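Local coordinates for SidF, inhibitor of growth family, member 3 (Legionella pneumophila subsp. pneumophila, PDB 4FYE), which is a phosphoinositide phosphatase from a bacterial pathogen that probably removes the 3-phosphate from phosphatidylinositol phosphates, at residues Y12-V23 with V40-V51; L680-K688 with Q722-N730. The protein carries 1 engineered substitution. All coordinates share one frame; numbering follows the deposited sequence.

Interaction 1 of 2, residues Y12-V23 with V40-V51; sequences YVTHLLSDLEPV and VFKDPMLDGKQV
The Y12 ring has L16 CD1 over one face and the D43 carboxylate at its hydroxyl edge. Over one face of the H15 imidazole sits M45 SD, 4.4 Å from the ring centroid and 19° off the normal, a Met-aromatic contact. The F41 ring meets the E21 carbonyl with its edge.

Y12 OH donates to the syn lone pair of D43 OD2 at 2.6 Å. With CG anti to the backbone N (chi1 -169°), Y12 swings its hydroxyl to this buried acid. D43 OD1 takes M45 N and L46 N from opposite faces of its plane, the M45 bond closing an Asx turn and the L46 bond an Asx motif, fixing the carboxylate. P44 CD packs 3.6 Å from L16 CD2, and P44 CB 3.6 Å from L20 CD2.

Beyond the helix, the chain runs antiparallel past strand 39-42, outermost in the six-stranded mixed sheet, joined to it by a single bridge. K42 N bonds E21 O at 2.7 Å and V23 N bonds V40 O at 3.1 Å, so P22 and F41 form a non-hydrogen-bonded pair, which suits proline. Side by side, K42 and E21 form a salt bridge, NZ 2.8 Å from OE1 and above the carboxylate plane.

Interaction 2 of 2, residues L680-K688 with Q722-N730; sequences LDHRRTHGK and QDKANFADN
D723 faces R683 only at a distance, its OD2 4.1 Å from R683 NH1, too far for a salt bridge; its other oxygen, OD1, accepts from A725 N and closes an Asx turn at the start of the 3-10 segment. K724 brings its carbonyl O to the edge of the H686 ring, with CG near CE1. A725, small enough to let the backbones close in, gives its O to R684 N at 2.8 Å on a lone pair, and the same oxygen lies over the centre of the R683 guanidinium.

N726 OD1 is gripped end-on by both terminal nitrogens of R683, NH1 at 2.9 Å and NH2 at 3.1 Å, with the amide plane turned 72° from the guanidinium. R683 bends at chi2 and chi3 (-54° and 72°), folding back so that NE also reaches D681 O at 2.8 Å; with NH2 bonded to L680 O, the plane is held at the end of helix 678-681. F727 O receives H686 NE2 at 2.7 Å, close to the ring plane. A728 N lies 3.5 Å from R684 CD, and D697 joins the two residues, pairing with R684 NH1 and accepting from A728 N.

All four hydrogen bonds that cross end on neutral amide oxygens. The positive charge of buried R684 is probably offset by D697, and D723 is near enough that it may offset part of that of R683.

Interactions 1 and 2 share no element and do not touch: their centres are 35 Å apart and their nearest atoms about 22 Å. Each is partly buried and about 23 Å from the centre of the chain. Residues 12-23 and 40-51 join the N-terminal helix and its following chain to an outermost strand of the six-stranded sheet, burying 790 Å², with the E21-K42 salt bridge between exposed side chains. Residues 680-688 and 722-730 are mostly loops among helices and bury 428 Å². There arginine and histidine donors meet amide oxygens of a loop and a short 3-10 turn. Four hydrogen bonds cross each contact, but interaction 1 adds apolar packing of leucines, proline and methionine, of which interaction 2 has little.

Interaction 1 of 2, residues Y12-V23 with V40-V51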
loop_
_atom_site.group_PDB
_atom_site.type_symbol
_atom_site.label_atom_id
_atom_site.label_comp_id
_atom_site.label_asym_id
_atom_site.label_seq_id
_atom_site.Cartn_x
_atom_site.Cartn_y
_atom_site.Cartn_z
ATOM N N TYR A 12 -5.970 -13.191 -14.563
ATOM C CA TYR A 12 -4.843 -12.320 -14.830
ATOM C C TYR A 12 -3.498 -12.706 -14.170
ATOM O O TYR A 12 -2.463 -12.757 -14.842
ATOM C CB TYR A 12 -5.182 -10.894 -14.517
ATOM C CG TYR A 12 -4.176 -9.889 -15.010
ATOM C CD1 TYR A 12 -3.643 -9.934 -16.313
ATOM C CD2 TYR A 12 -3.797 -8.851 -14.205
ATOM C CE1 TYR A 12 -2.743 -8.965 -16.773
ATOM C CE2 TYR A 12 -2.926 -7.868 -14.650
ATOM C CZ TYR A 12 -2.401 -7.925 -15.923
ATOM O OH TYR A 12 -1.509 -6.935 -16.288
ATOM N N VAL A 13 -3.495 -13.000 -12.884
ATOM C CA VAL A 13 -2.231 -13.322 -12.190
ATOM C C VAL A 13 -1.609 -14.589 -12.803
ATOM O O VAL A 13 -0.358 -14.708 -12.953
ATOM C CB VAL A 13 -2.525 -13.541 -10.706
ATOM C CG1 VAL A 13 -1.366 -14.224 -10.024
ATOM C CG2 VAL A 13 -2.977 -12.209 -10.024
ATOM N N THR A 14 -2.485 -15.519 -13.199
ATOM C CA THR A 14 -2.067 -16.745 -13.811
ATOM C C THR A 14 -1.416 -16.481 -15.156
ATOM O O THR A 14 -0.360 -17.029 -15.449
ATOM C CB THR A 14 -3.262 -17.653 -14.049
ATOM O OG1 THR A 14 -3.815 -18.030 -12.774
ATOM C CG2 THR A 14 -2.822 -18.879 -14.820
ATOM N N HIS A 15 -2.023 -15.655 -15.995
ATOM C CA HIS A 15 -1.344 -15.319 -17.251
ATOM C C HIS A 15 0.003 -14.675 -17.020
ATOM O O HIS A 15 0.938 -14.932 -17.724
ATOM C CB HIS A 15 -2.229 -14.450 -18.111
ATOM C CG HIS A 15 -3.286 -15.220 -18.825
ATOM N ND1 HIS A 15 -3.141 -15.630 -20.110
ATOM C CD2 HIS A 15 -4.502 -15.720 -18.379
ATOM C CE1 HIS A 15 -4.232 -16.325 -20.474
ATOM N NE2 HIS A 15 -5.064 -16.385 -19.408
ATOM N N LEU A 16 0.099 -13.858 -15.973
ATOM C CA LEU A 16 1.290 -13.090 -15.685
ATOM C C LEU A 16 2.456 -13.974 -15.340
ATOM O O LEU A 16 3.574 -13.583 -15.537
ATOM C CB LEU A 16 1.037 -12.120 -14.524
ATOM C CG LEU A 16 0.371 -10.834 -14.969
ATOM C CD1 LEU A 16 -0.149 -9.945 -13.793
ATOM C CD2 LEU A 16 1.348 -10.091 -15.851
ATOM N N LEU A 17 2.190 -15.145 -14.795
ATOM C CA LEU A 17 3.239 -16.027 -14.350
ATOM C C LEU A 17 3.624 -17.037 -15.409
ATOM O O LEU A 17 4.417 -17.907 -15.153
ATOM C CB LEU A 17 2.805 -16.743 -13.068
ATOM C CG LEU A 17 2.748 -15.698 -11.955
ATOM C CD1 LEU A 17 1.993 -16.225 -10.745
ATOM C CD2 LEU A 17 4.142 -15.237 -11.616
ATOM N N SER A 18 3.066 -16.935 -16.602
ATOM C CA SER A 18 3.308 -17.960 -17.625
ATOM C C SER A 18 4.420 -17.494 -18.582
ATOM O O SER A 18 5.203 -16.581 -18.242
ATOM C CB SER A 18 2.010 -18.274 -18.400
ATOM O OG SER A 18 1.584 -17.130 -19.132
ATOM N N ASP A 19 4.479 -18.103 -19.771
ATOM C CA ASP A 19 5.558 -17.825 -20.686
ATOM C C ASP A 19 5.317 -16.536 -21.413
ATOM O O ASP A 19 4.442 -16.483 -22.261
ATOM C CB ASP A 19 5.772 -18.975 -21.676
ATOM C CG ASP A 19 7.136 -19.644 -21.491
ATOM O OD1 ASP A 19 7.682 -19.574 -20.367
ATOM O OD2 ASP A 19 7.678 -20.228 -22.456
ATOM N N LEU A 20 6.095 -15.502 -21.101
ATOM C CA LEU A 20 5.846 -14.188 -21.713
ATOM C C LEU A 20 6.828 -13.791 -22.792
ATOM O O LEU A 20 7.969 -14.317 -22.837
ATOM C CB LEU A 20 5.816 -13.093 -20.647
ATOM C CG LEU A 20 4.846 -13.328 -19.480
ATOM C CD1 LEU A 20 5.301 -12.465 -18.306
ATOM C CD2 LEU A 20 3.400 -13.004 -19.845
ATOM N N GLU A 21 6.402 -12.839 -23.636
ATOM C CA GLU A 21 7.223 -12.375 -24.760
ATOM C C GLU A 21 8.252 -11.368 -24.284
ATOM O O GLU A 21 7.868 -10.329 -23.762
ATOM C CB GLU A 21 6.391 -11.729 -25.875
ATOM C CG GLU A 21 7.235 -11.148 -27.022
ATOM C CD GLU A 21 6.502 -11.041 -28.376
ATOM O OE1 GLU A 21 6.953 -10.242 -29.234
ATOM O OE2 GLU A 21 5.484 -11.746 -28.612
ATOM N N PRO A 22 9.560 -11.661 -24.510
ATOM C CA PRO A 22 10.659 -10.723 -24.212
ATOM C C PRO A 22 10.497 -9.346 -24.888
ATOM O O PRO A 22 9.879 -9.243 -25.938
ATOM C CB PRO A 22 11.904 -11.470 -24.751
ATOM C CG PRO A 22 11.559 -12.932 -24.662
ATOM C CD PRO A 22 10.072 -12.991 -24.943
ATOM N N VAL A 23 11.026 -8.311 -24.240
ATOM C CA VAL A 23 11.119 -6.947 -24.751
ATOM C C VAL A 23 12.600 -6.537 -24.728
ATOM O O VAL A 23 13.267 -6.668 -23.685
ATOM C CB VAL A 23 10.417 -5.943 -23.837
ATOM C CG1 VAL A 23 10.447 -4.553 -24.441
ATOM C CG2 VAL A 23 9.000 -6.382 -23.510
ATOM N N VAL A 40 12.523 -8.081 -18.636
ATOM C CA VAL A 40 11.387 -7.342 -19.094
ATOM C C VAL A 40 10.646 -8.045 -20.222
ATOM O O VAL A 40 11.252 -8.648 -21.124
ATOM C CB VAL A 40 11.803 -5.937 -19.527
ATOM C CG1 VAL A 40 10.571 -5.058 -19.695
ATOM C CG2 VAL A 40 12.703 -5.337 -18.470
ATOM N N PHE A 41 9.332 -7.928 -20.176
ATOM C CA PHE A 41 8.468 -8.778 -20.975
ATOM C C PHE A 41 7.182 -8.031 -21.371
ATOM O O PHE A 41 6.830 -6.982 -20.788
ATOM C CB PHE A 41 8.041 -9.967 -20.129
ATOM C CG PHE A 41 9.153 -10.920 -19.754
ATOM C CD1 PHE A 41 9.667 -11.821 -20.690
ATOM C CD2 PHE A 41 9.622 -10.984 -18.422
ATOM C CE1 PHE A 41 10.660 -12.731 -20.337
ATOM C CE2 PHE A 41 10.622 -11.873 -18.070
ATOM C CZ PHE A 41 11.148 -12.764 -19.032
ATOM N N LYS A 42 6.424 -8.573 -22.325
ATOM C CA LYS A 42 5.193 -7.867 -22.762
ATOM C C LYS A 42 4.074 -8.306 -21.857
ATOM O O LYS A 42 4.079 -9.450 -21.406
ATOM C CB LYS A 42 4.852 -8.183 -24.209
ATOM C CG LYS A 42 5.729 -7.496 -25.262
ATOM C CD LYS A 42 5.038 -7.655 -26.627
ATOM C CE LYS A 42 5.945 -7.506 -27.847
ATOM N NZ LYS A 42 5.248 -7.979 -29.105
ATOM N N ASP A 43 3.133 -7.412 -21.553
ATOM C CA ASP A 43 1.972 -7.821 -20.755
ATOM C C ASP A 43 1.157 -8.856 -21.531
ATOM O O ASP A 43 0.918 -8.690 -22.731
ATOM C CB ASP A 43 1.126 -6.625 -20.372
ATOM C CG ASP A 43 0.059 -6.970 -19.350
ATOM O OD1 ASP A 43 -1.016 -7.470 -19.781
ATOM O OD2 ASP A 43 0.309 -6.776 -18.128
ATOM N N PRO A 44 0.772 -9.956 -20.873
ATOM C CA PRO A 44 0.071 -11.017 -21.607
ATOM C C PRO A 44 -1.320 -10.597 -22.037
ATOM O O PRO A 44 -1.993 -11.333 -22.772
ATOM C CB PRO A 44 -0.069 -12.146 -20.579
ATOM C CG PRO A 44 0.017 -11.470 -19.240
ATOM C CD PRO A 44 0.883 -10.246 -19.427
ATOM N N MET A 45 -1.764 -9.436 -21.606
ATOM C CA MET A 45 -3.149 -9.092 -21.828
ATOM C C MET A 45 -3.345 -7.659 -22.239
ATOM O O MET A 45 -4.114 -7.407 -23.138
ATOM C CB MET A 45 -4.013 -9.442 -20.605
ATOM C CG MET A 45 -3.933 -10.923 -20.271
ATOM S SD MET A 45 -5.390 -11.705 -19.576
ATOM C CE MET A 45 -6.251 -10.312 -18.843
ATOM N N LEU A 46 -2.663 -6.722 -21.597
ATOM C CA LEU A 46 -2.794 -5.345 -22.017
ATOM C C LEU A 46 -1.726 -4.919 -23.025
ATOM O O LEU A 46 -0.531 -4.937 -22.737
ATOM C CB LEU A 46 -2.861 -4.411 -20.826
ATOM C CG LEU A 46 -3.500 -3.048 -21.155
ATOM C CD1 LEU A 46 -4.550 -3.036 -22.284
ATOM C CD2 LEU A 46 -4.063 -2.468 -19.865
ATOM N N ASP A 47 -2.192 -4.496 -24.193
ATOM C CA ASP A 47 -1.371 -4.343 -25.402
ATOM C C ASP A 47 0.010 -3.681 -25.231
ATOM O O ASP A 47 1.031 -4.312 -25.517
ATOM C CB ASP A 47 -2.169 -3.601 -26.468
ATOM C CG ASP A 47 -2.550 -2.212 -26.015
ATOM O OD1 ASP A 47 -2.791 -1.361 -26.907
ATOM O OD2 ASP A 47 -2.569 -1.977 -24.765
ATOM N N GLY A 48 0.069 -2.423 -24.801
ATOM C CA GLY A 48 1.399 -1.773 -24.684
ATOM C C GLY A 48 1.973 -1.755 -23.260
ATOM O O GLY A 48 2.849 -0.975 -22.967
ATOM N N LYS A 49 1.453 -2.587 -22.357
ATOM C CA LYS A 49 2.027 -2.661 -21.007
ATOM C C LYS A 49 3.189 -3.686 -20.869
ATOM O O LYS A 49 3.302 -4.662 -21.648
ATOM C CB LYS A 49 0.958 -2.857 -19.918
ATOM C CG LYS A 49 -0.265 -1.919 -19.939
ATOM C CD LYS A 49 0.042 -0.425 -19.977
ATOM C CE LYS A 49 -1.196 0.415 -19.650
ATOM N NZ LYS A 49 -0.903 1.871 -19.459
ATOM N N GLN A 50 4.064 -3.427 -19.899
ATOM C CA GLN A 50 5.207 -4.288 -19.679
ATOM C C GLN A 50 5.237 -4.867 -18.293
ATOM O O GLN A 50 4.595 -4.343 -17.379
ATOM C CB GLN A 50 6.503 -3.535 -19.978
ATOM C CG GLN A 50 6.794 -3.545 -21.481
ATOM C CD GLN A 50 7.871 -2.551 -21.889
ATOM O OE1 GLN A 50 8.728 -2.165 -21.085
ATOM N NE2 GLN A 50 7.840 -2.136 -23.157
ATOM N N VAL A 51 6.073 -5.890 -18.137
ATOM C CA VAL A 51 6.189 -6.605 -16.913
ATOM C C VAL A 51 7.642 -6.825 -16.595
ATOM O O VAL A 51 8.386 -7.277 -17.459
ATOM C CB VAL A 51 5.558 -7.958 -17.121
ATOM C CG1 VAL A 51 5.571 -8.744 -15.845
ATOM C CG2 VAL A 51 4.153 -7.745 -17.615
#

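Interaction 2 of 2, residues L680-K688 with Q722-N730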
loop_
_atom_site.group_PDB
_atom_site.type_symbol
_atom_site.label_atom_id
_atom_site.label_comp_id
_atom_site.label_asym_id
_atom_site.label_seq_id
_atom_site.Cartn_x
_atom_site.Cartn_y
_atom_site.Cartn_z
ATOM N N LEU A 680 6.670 -12.595 12.903
ATOM C CA LEU A 680 6.869 -11.274 13.502
ATOM C C LEU A 680 7.834 -11.264 14.691
ATOM O O LEU A 680 8.651 -10.373 14.766
ATOM C CB LEU A 680 5.536 -10.652 13.863
ATOM C CG LEU A 680 4.557 -10.260 12.749
ATOM C CD1 LEU A 680 3.351 -9.617 13.451
ATOM C CD2 LEU A 680 5.262 -9.264 11.801
ATOM N N ASP A 681 7.769 -12.269 15.558
ATOM C CA ASP A 681 8.483 -12.292 16.824
ATOM C C ASP A 681 9.918 -12.713 16.620
ATOM O O ASP A 681 10.815 -12.261 17.362
ATOM C CB ASP A 681 7.792 -13.250 17.820
ATOM C CG ASP A 681 6.302 -12.844 18.135
ATOM O OD1 ASP A 681 5.927 -11.659 17.873
ATOM O OD2 ASP A 681 5.516 -13.702 18.658
ATOM N N HIS A 682 10.151 -13.570 15.622
ATOM C CA HIS A 682 11.510 -14.076 15.364
ATOM C C HIS A 682 12.512 -12.939 15.261
ATOM O O HIS A 682 12.295 -11.957 14.547
ATOM C CB HIS A 682 11.625 -15.041 14.159
ATOM C CG HIS A 682 13.015 -15.655 14.030
ATOM N ND1 HIS A 682 14.044 -15.040 13.344
ATOM C CD2 HIS A 682 13.572 -16.795 14.622
ATOM C CE1 HIS A 682 15.162 -15.770 13.457
ATOM N NE2 HIS A 682 14.882 -16.847 14.241
ATOM N N ARG A 683 13.595 -13.062 16.017
ATOM C CA ARG A 683 14.639 -12.066 16.080
ATOM C C ARG A 683 15.699 -12.369 14.994
ATOM O O ARG A 683 16.474 -13.325 15.132
ATOM C CB ARG A 683 15.293 -12.048 17.522
ATOM C CG ARG A 683 14.372 -11.598 18.689
ATOM C CD ARG A 683 13.698 -10.206 18.475
ATOM N NE ARG A 683 12.616 -10.147 17.451
ATOM C CZ ARG A 683 12.245 -9.006 16.807
ATOM N NH1 ARG A 683 12.873 -7.829 17.038
ATOM N NH2 ARG A 683 11.247 -8.996 15.910
ATOM N N ARG A 684 15.768 -11.548 13.943
ATOM C CA ARG A 684 16.742 -11.839 12.864
ATOM C C ARG A 684 18.151 -11.674 13.369
ATOM O O ARG A 684 18.419 -10.786 14.190
ATOM C CB ARG A 684 16.498 -10.987 11.606
ATOM C CG ARG A 684 15.481 -11.588 10.666
ATOM C CD ARG A 684 14.206 -10.745 10.480
ATOM N NE ARG A 684 13.153 -11.053 11.432
ATOM C CZ ARG A 684 11.831 -11.159 11.188
ATOM N NH1 ARG A 684 11.296 -11.035 9.994
ATOM N NH2 ARG A 684 11.021 -11.448 12.213
ATOM N N THR A 685 19.056 -12.540 12.918
ATOM C CA THR A 685 20.448 -12.523 13.422
ATOM C C THR A 685 21.490 -12.232 12.367
ATOM O O THR A 685 22.599 -11.972 12.751
ATOM C CB THR A 685 20.844 -13.842 14.103
ATOM O OG1 THR A 685 20.638 -14.906 13.172
ATOM C CG2 THR A 685 19.977 -14.113 15.331
ATOM N N HIS A 686 21.168 -12.270 11.067
ATOM C CA HIS A 686 22.115 -11.789 10.021
ATOM C C HIS A 686 23.367 -12.645 9.895
ATOM O O HIS A 686 24.383 -12.208 9.359
ATOM C CB HIS A 686 22.500 -10.307 10.247
ATOM C CG HIS A 686 21.338 -9.460 10.707
ATOM N ND1 HIS A 686 21.145 -9.117 12.008
ATOM C CD2 HIS A 686 20.250 -8.940 10.000
ATOM C CE1 HIS A 686 20.020 -8.387 12.107
ATOM N NE2 HIS A 686 19.464 -8.305 10.881
ATOM N N GLY A 687 23.273 -13.867 10.385
ATOM C CA GLY A 687 24.397 -14.797 10.504
ATOM C C GLY A 687 24.666 -15.567 9.224
ATOM O O GLY A 687 23.977 -15.381 8.214
ATOM N N LYS A 688 25.678 -16.421 9.230
ATOM C CA LYS A 688 25.862 -17.227 8.046
ATOM C C LYS A 688 24.853 -18.380 8.064
ATOM O O LYS A 688 24.521 -18.921 7.027
ATOM C CB LYS A 688 27.280 -17.711 7.907
ATOM C CG LYS A 688 27.851 -18.453 9.087
ATOM C CD LYS A 688 29.331 -18.565 8.786
ATOM C CE LYS A 688 29.859 -19.898 9.272
ATOM N NZ LYS A 688 31.231 -20.005 8.714
ATOM N N GLN A 722 15.011 0.771 13.121
ATOM C CA GLN A 722 15.026 1.218 14.506
ATOM C C GLN A 722 15.574 0.173 15.408
ATOM O O GLN A 722 16.238 0.507 16.356
ATOM C CB GLN A 722 13.621 1.556 15.016
ATOM C CG GLN A 722 13.078 2.855 14.406
ATOM C CD GLN A 722 14.012 4.026 14.565
ATOM O OE1 GLN A 722 14.632 4.453 13.606
ATOM N NE2 GLN A 722 14.125 4.545 15.777
ATOM N N ASP A 723 15.206 -1.083 15.157
ATOM C CA ASP A 723 15.783 -2.230 15.829
ATOM C C ASP A 723 16.202 -3.358 14.811
ATOM O O ASP A 723 15.350 -3.914 14.070
ATOM C CB ASP A 723 14.792 -2.743 16.864
ATOM C CG ASP A 723 15.269 -4.004 17.529
ATOM O OD1 ASP A 723 16.276 -4.585 17.028
ATOM O OD2 ASP A 723 14.635 -4.450 18.510
ATOM N N LYS A 724 17.505 -3.684 14.772
ATOM C CA LYS A 724 18.083 -4.345 13.581
ATOM C C LYS A 724 17.539 -5.802 13.517
ATOM O O LYS A 724 17.466 -6.427 12.477
ATOM C CB LYS A 724 19.611 -4.319 13.572
ATOM C CG LYS A 724 20.175 -5.099 14.733
ATOM C CD LYS A 724 21.685 -5.259 14.660
ATOM C CE LYS A 724 22.091 -6.330 15.690
ATOM N NZ LYS A 724 23.540 -6.617 15.877
ATOM N N ALA A 725 17.082 -6.309 14.647
ATOM C CA ALA A 725 16.581 -7.652 14.691
ATOM C C ALA A 725 15.205 -7.820 14.023
ATOM O O ALA A 725 14.775 -8.967 13.783
ATOM C CB ALA A 725 16.568 -8.086 16.132
ATOM N N ASN A 726 14.551 -6.684 13.707
ATOM C CA ASN A 726 13.306 -6.641 12.898
ATOM C C ASN A 726 13.406 -6.961 11.424
ATOM O O ASN A 726 12.355 -7.242 10.828
ATOM C CB ASN A 726 12.575 -5.304 13.024
ATOM C CG ASN A 726 11.970 -5.098 14.414
ATOM O OD1 ASN A 726 11.696 -6.070 15.103
ATOM N ND2 ASN A 726 11.758 -3.822 14.824
ATOM N N PHE A 727 14.623 -6.929 10.832
ATOM C CA PHE A 727 14.757 -7.151 9.406
ATOM C C PHE A 727 16.004 -7.959 9.034
ATOM O O PHE A 727 17.087 -7.784 9.611
ATOM C CB PHE A 727 14.759 -5.793 8.700
ATOM C CG PHE A 727 13.444 -5.057 8.810
ATOM C CD1 PHE A 727 12.409 -5.336 7.955
ATOM C CD2 PHE A 727 13.263 -4.060 9.779
ATOM C CE1 PHE A 727 11.194 -4.653 8.078
ATOM C CE2 PHE A 727 12.083 -3.364 9.881
ATOM C CZ PHE A 727 11.031 -3.687 9.041
ATOM N N ALA A 728 15.843 -8.845 8.066
ATOM C CA ALA A 728 16.931 -9.629 7.508
ATOM C C ALA A 728 18.008 -8.722 6.926
ATOM O O ALA A 728 19.208 -8.985 7.062
ATOM C CB ALA A 728 16.406 -10.548 6.444
ATOM N N ASP A 729 17.612 -7.618 6.317
ATOM C CA ASP A 729 18.593 -6.800 5.586
ATOM C C ASP A 729 19.148 -5.622 6.464
ATOM O O ASP A 729 18.650 -5.308 7.529
ATOM C CB ASP A 729 17.984 -6.233 4.330
ATOM C CG ASP A 729 17.058 -5.093 4.642
ATOM O OD1 ASP A 729 15.973 -5.407 5.171
ATOM O OD2 ASP A 729 17.435 -3.891 4.480
ATOM N N ASN A 730 20.185 -4.959 5.994
ATOM C CA ASN A 730 20.874 -4.031 6.817
ATOM C C ASN A 730 20.660 -2.555 6.334
ATOM O O ASN A 730 21.424 -1.678 6.721
ATOM C CB ASN A 730 22.330 -4.395 6.759
ATOM C CG ASN A 730 22.964 -4.271 5.321
ATOM O OD1 ASN A 730 22.376 -3.736 4.395
ATOM N ND2 ASN A 730 24.204 -4.731 5.179
#